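Local coordinates for putative DD-carboxypeptidase TP_0574 (Treponema pallidum, PDB 1O75), which binds penicillin and has zinc-stimulated carboxypeptidase activity on synthetic depsipeptides, possibly serving as a D,D-carboxypeptidase that lowers peptidoglycan cross-linking, at residues B[93-98]-B[134-139]. The protein carries 2 engineered substitutions. Numbering follows the deposited sequence. Where two conformers were deposited one is given.
Sequences WEYETD and RASSFM
Y95 reaches from strand 91-98 to S136, just before strand 137-140, and S137, its first residue, and nearly all of the contact is made by the far end of its ring. Its CB starts the side chain in the direction of the other segment, and with CG anti to the carbonyl carbon (chi1 -54°) the ring runs toward S136 and S137. Further out, the CE2 side of the ring edge meets S136: CE2 is 3.4 Å from S136 OG, which lies near the ring plane, and CZ is equally close to that oxygen. The phenol oxygen completes the approach, with Y95 OH hydrogen-bonded to S136 OG at 2.7 Å. S137 comes obliquely to the ring, its CB 3.5 Å from Y95 OH, while its hydroxyl is hydrogen-bonded to E144 on strand 143-163.

S136 OG also takes part in a second link. One water lies 2.8 Å from S136 OG and accepts a hydrogen bond from W93 N at 3.0 Å. With chi1 at 49°, S136 OG lies between its backbone N and carbonyl carbon, where it meets both Y95 OH and the water.

The contact joins two parts of a mixed sheet: strand 91-98 pairs with strand 69-85, and strand 137-140 with strand 143-163. Between the two segments the link is thus polar and local, made by the Y95 and S136 hydroxyls and by a water that bridges S136 OG to W93 N, with no direct pairing of the two backbones, and the buried tyrosine has a hydrogen-bonding partner for its hydroxyl.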
ATOM      1  N   TRP B  93      13.218   7.911  13.324  0.75 34.48           N
ATOM      2  CA  TRP B  93      13.734   8.250  14.653  0.75 36.06           C
ATOM      3  C   TRP B  93      12.724   8.151  15.776  0.75 35.59           C
ATOM      4  O   TRP B  93      11.554   8.465  15.588  0.75 35.04           O
ATOM      5  CB  TRP B  93      14.319   9.664  14.614  0.75 35.67           C
ATOM      6  CG  TRP B  93      15.546   9.716  13.776  0.75 40.96           C
ATOM      7  CD1 TRP B  93      16.832   9.534  14.204  0.75 39.98           C
ATOM      8  CD2 TRP B  93      15.601   9.765  12.338  0.75 43.78           C
ATOM      9  NE1 TRP B  93      17.682   9.449  13.120  0.75 45.05           N
ATOM     10  CE2 TRP B  93      16.952   9.585  11.965  0.75 44.66           C
ATOM     11  CE3 TRP B  93      14.636   9.936  11.329  0.75 47.14           C
ATOM     12  CZ2 TRP B  93      17.370   9.568  10.617  0.75 47.60           C
ATOM     13  CZ3 TRP B  93      15.052   9.921   9.982  0.75 47.98           C
ATOM     14  CH2 TRP B  93      16.409   9.735   9.646  0.75 47.69           C
ATOM     15  N   GLU B  94      13.192   7.714  16.946  1.00 35.16           N
ATOM     16  CA  GLU B  94      12.357   7.579  18.131  1.00 34.89           C
ATOM     17  C   GLU B  94      12.944   8.647  19.063  1.00 36.51           C
ATOM     18  O   GLU B  94      14.159   8.781  19.175  1.00 33.95           O
ATOM     19  CB  GLU B  94      12.453   6.171  18.680  1.00 37.37           C
ATOM     20  CG  GLU B  94      11.497   5.269  17.895  1.00 44.32           C
ATOM     21  CD  GLU B  94      11.869   3.828  17.948  1.00 47.05           C
ATOM     22  OE1 GLU B  94      11.102   3.006  17.394  1.00 49.56           O
ATOM     23  OE2 GLU B  94      12.927   3.524  18.541  1.00 47.63           O
ATOM     24  N   TYR B  95      12.067   9.398  19.713  1.00 34.96           N
ATOM     25  CA  TYR B  95      12.469  10.542  20.511  1.00 35.83           C
ATOM     26  C   TYR B  95      12.062  10.606  21.962  1.00 36.71           C
ATOM     27  O   TYR B  95      11.172   9.898  22.426  1.00 33.47           O
ATOM     28  CB  TYR B  95      11.876  11.812  19.900  1.00 34.78           C
ATOM     29  CG  TYR B  95      12.155  12.089  18.451  1.00 35.78           C
ATOM     30  CD1 TYR B  95      13.178  12.950  18.089  1.00 34.62           C
ATOM     31  CD2 TYR B  95      11.340  11.566  17.434  1.00 36.84           C
ATOM     32  CE1 TYR B  95      13.393  13.303  16.764  1.00 36.31           C
ATOM     33  CE2 TYR B  95      11.553  11.913  16.088  1.00 34.65           C
ATOM     34  CZ  TYR B  95      12.580  12.784  15.767  1.00 36.49           C
ATOM     35  OH  TYR B  95      12.845  13.153  14.466  1.00 36.66           O
ATOM     36  N   GLU B  96      12.723  11.542  22.645  1.00 37.94           N
ATOM     37  CA  GLU B  96      12.441  11.889  24.029  1.00 37.57           C
ATOM     38  C   GLU B  96      12.377  13.411  23.915  1.00 35.24           C
ATOM     39  O   GLU B  96      13.243  14.037  23.277  1.00 33.53           O
ATOM     40  CB  GLU B  96      13.573  11.451  24.951  1.00 42.89           C
ATOM     41  CG  GLU B  96      13.192  11.486  26.415  1.00 51.43           C
ATOM     42  CD  GLU B  96      14.327  11.047  27.326  1.00 56.69           C
ATOM     43  OE1 GLU B  96      14.941   9.991  27.040  1.00 58.22           O
ATOM     44  OE2 GLU B  96      14.593  11.756  28.328  1.00 58.48           O
ATOM     45  N   THR B  97      11.338  14.023  24.472  1.00 31.98           N
ATOM     46  CA  THR B  97      11.219  15.471  24.352  1.00 34.91           C
ATOM     47  C   THR B  97      10.890  16.133  25.677  1.00 33.31           C
ATOM     48  O   THR B  97      10.568  15.478  26.638  1.00 31.18           O
ATOM     49  CB  THR B  97      10.086  15.859  23.398  1.00 36.28           C
ATOM     50  OG1 THR B  97       8.832  15.583  24.043  1.00 38.51           O
ATOM     51  CG2 THR B  97      10.177  15.054  22.098  1.00 37.92           C
ATOM     52  N   ASP B  98      10.955  17.455  25.683  1.00 37.72           N
ATOM     53  CA  ASP B  98      10.616  18.234  26.873  1.00 39.90           C
ATOM     54  C   ASP B  98       9.338  18.966  26.464  1.00 39.12           C
ATOM     55  O   ASP B  98       9.393  19.925  25.698  1.00 38.57           O
ATOM     56  CB  ASP B  98      11.727  19.248  27.161  1.00 41.72           C
ATOM     57  CG  ASP B  98      11.458  20.080  28.414  1.00 46.51           C
ATOM     58  OD1 ASP B  98      10.305  20.066  28.908  1.00 46.90           O
ATOM     59  OD2 ASP B  98      12.407  20.752  28.889  1.00 46.26           O
ATOM     60  N   ARG B 134       8.861  12.638   5.016  1.00 34.10           N
ATOM     61  CA  ARG B 134       8.590  11.822   6.202  1.00 36.40           C
ATOM     62  C   ARG B 134       9.154  12.448   7.488  1.00 37.51           C
ATOM     63  O   ARG B 134       9.444  11.745   8.460  1.00 36.20           O
ATOM     64  CB  ARG B 134       9.166  10.406   6.037  1.00 38.89           C
ATOM     65  CG  ARG B 134       8.542   9.583   4.889  1.00 38.15           C
ATOM     66  CD  ARG B 134       9.031   8.145   4.932  1.00 38.34           C
ATOM     67  NE  ARG B 134      10.494   8.092   4.905  1.00 42.12           N
ATOM     68  CZ  ARG B 134      11.244   8.298   3.824  1.00 43.53           C
ATOM     69  NH1 ARG B 134      10.678   8.564   2.646  1.00 43.83           N
ATOM     70  NH2 ARG B 134      12.570   8.269   3.924  1.00 45.60           N
ATOM     71  N   ALA B 135       9.286  13.768   7.496  1.00 39.43           N
ATOM     72  CA  ALA B 135       9.827  14.485   8.656  1.00 39.32           C
ATOM     73  C   ALA B 135       9.031  14.283   9.928  1.00 37.16           C
ATOM     74  O   ALA B 135       7.810  14.243   9.909  1.00 38.10           O
ATOM     75  CB  ALA B 135       9.907  15.982   8.353  1.00 41.94           C
ATOM     76  N   SER B 136       9.732  14.157  11.046  1.00 36.10           N
ATOM     77  CA  SER B 136       9.070  14.014  12.325  1.00 36.21           C
ATOM     78  C   SER B 136       9.540  15.148  13.249  1.00 34.36           C
ATOM     79  O   SER B 136       9.085  15.274  14.374  1.00 34.47           O
ATOM     80  CB  SER B 136       9.390  12.646  12.922  1.00 36.13           C
ATOM     81  OG  SER B 136      10.791  12.435  12.867  1.00 41.86           O
ATOM     82  N   SER B 137      10.444  15.980  12.753  1.00 35.08           N
ATOM     83  CA  SER B 137      10.956  17.095  13.553  1.00 36.88           C
ATOM     84  C   SER B 137      11.423  18.206  12.633  1.00 35.86           C
ATOM     85  O   SER B 137      11.463  18.032  11.416  1.00 36.92           O
ATOM     86  CB  SER B 137      12.142  16.620  14.407  1.00 37.01           C
ATOM     87  OG  SER B 137      13.255  16.342  13.565  1.00 37.82           O
ATOM     88  N   PHE B 138      11.781  19.345  13.219  1.00 35.77           N
ATOM     89  CA  PHE B 138      12.289  20.484  12.466  1.00 36.89           C
ATOM     90  C   PHE B 138      13.360  21.226  13.288  1.00 38.53           C
ATOM     91  O   PHE B 138      13.430  21.070  14.500  1.00 37.17           O
ATOM     92  CB  PHE B 138      11.142  21.441  12.073  1.00 36.15           C
ATOM     93  CG  PHE B 138      10.420  22.059  13.243  1.00 37.65           C
ATOM     94  CD1 PHE B 138      10.869  23.254  13.802  1.00 37.69           C
ATOM     95  CD2 PHE B 138       9.283  21.454  13.773  1.00 36.56           C
ATOM     96  CE1 PHE B 138      10.197  23.837  14.865  1.00 37.33           C
ATOM     97  CE2 PHE B 138       8.602  22.026  14.837  1.00 37.79           C
ATOM     98  CZ  PHE B 138       9.057  23.219  15.389  1.00 37.39           C
ATOM     99  N   MET B 139      14.170  22.033  12.615  1.00 42.90           N
ATOM    100  CA  MET B 139      15.247  22.783  13.265  1.00 47.65           C
ATOM    101  C   MET B 139      14.968  24.270  13.448  1.00 49.18           C
ATOM    102  O   MET B 139      14.523  24.950  12.522  1.00 49.08           O
ATOM    103  CB  MET B 139      16.540  22.670  12.453  1.00 48.34           C
ATOM    104  CG  MET B 139      17.087  21.282  12.289  1.00 51.84           C
ATOM    105  SD  MET B 139      17.582  20.558  13.830  1.00 58.81           S
ATOM    106  CE  MET B 139      17.864  18.837  13.283  1.00 57.78           C
TER
HETATM  107  O   HOH W   1      11.492   9.881  11.845  1.00 46.87           O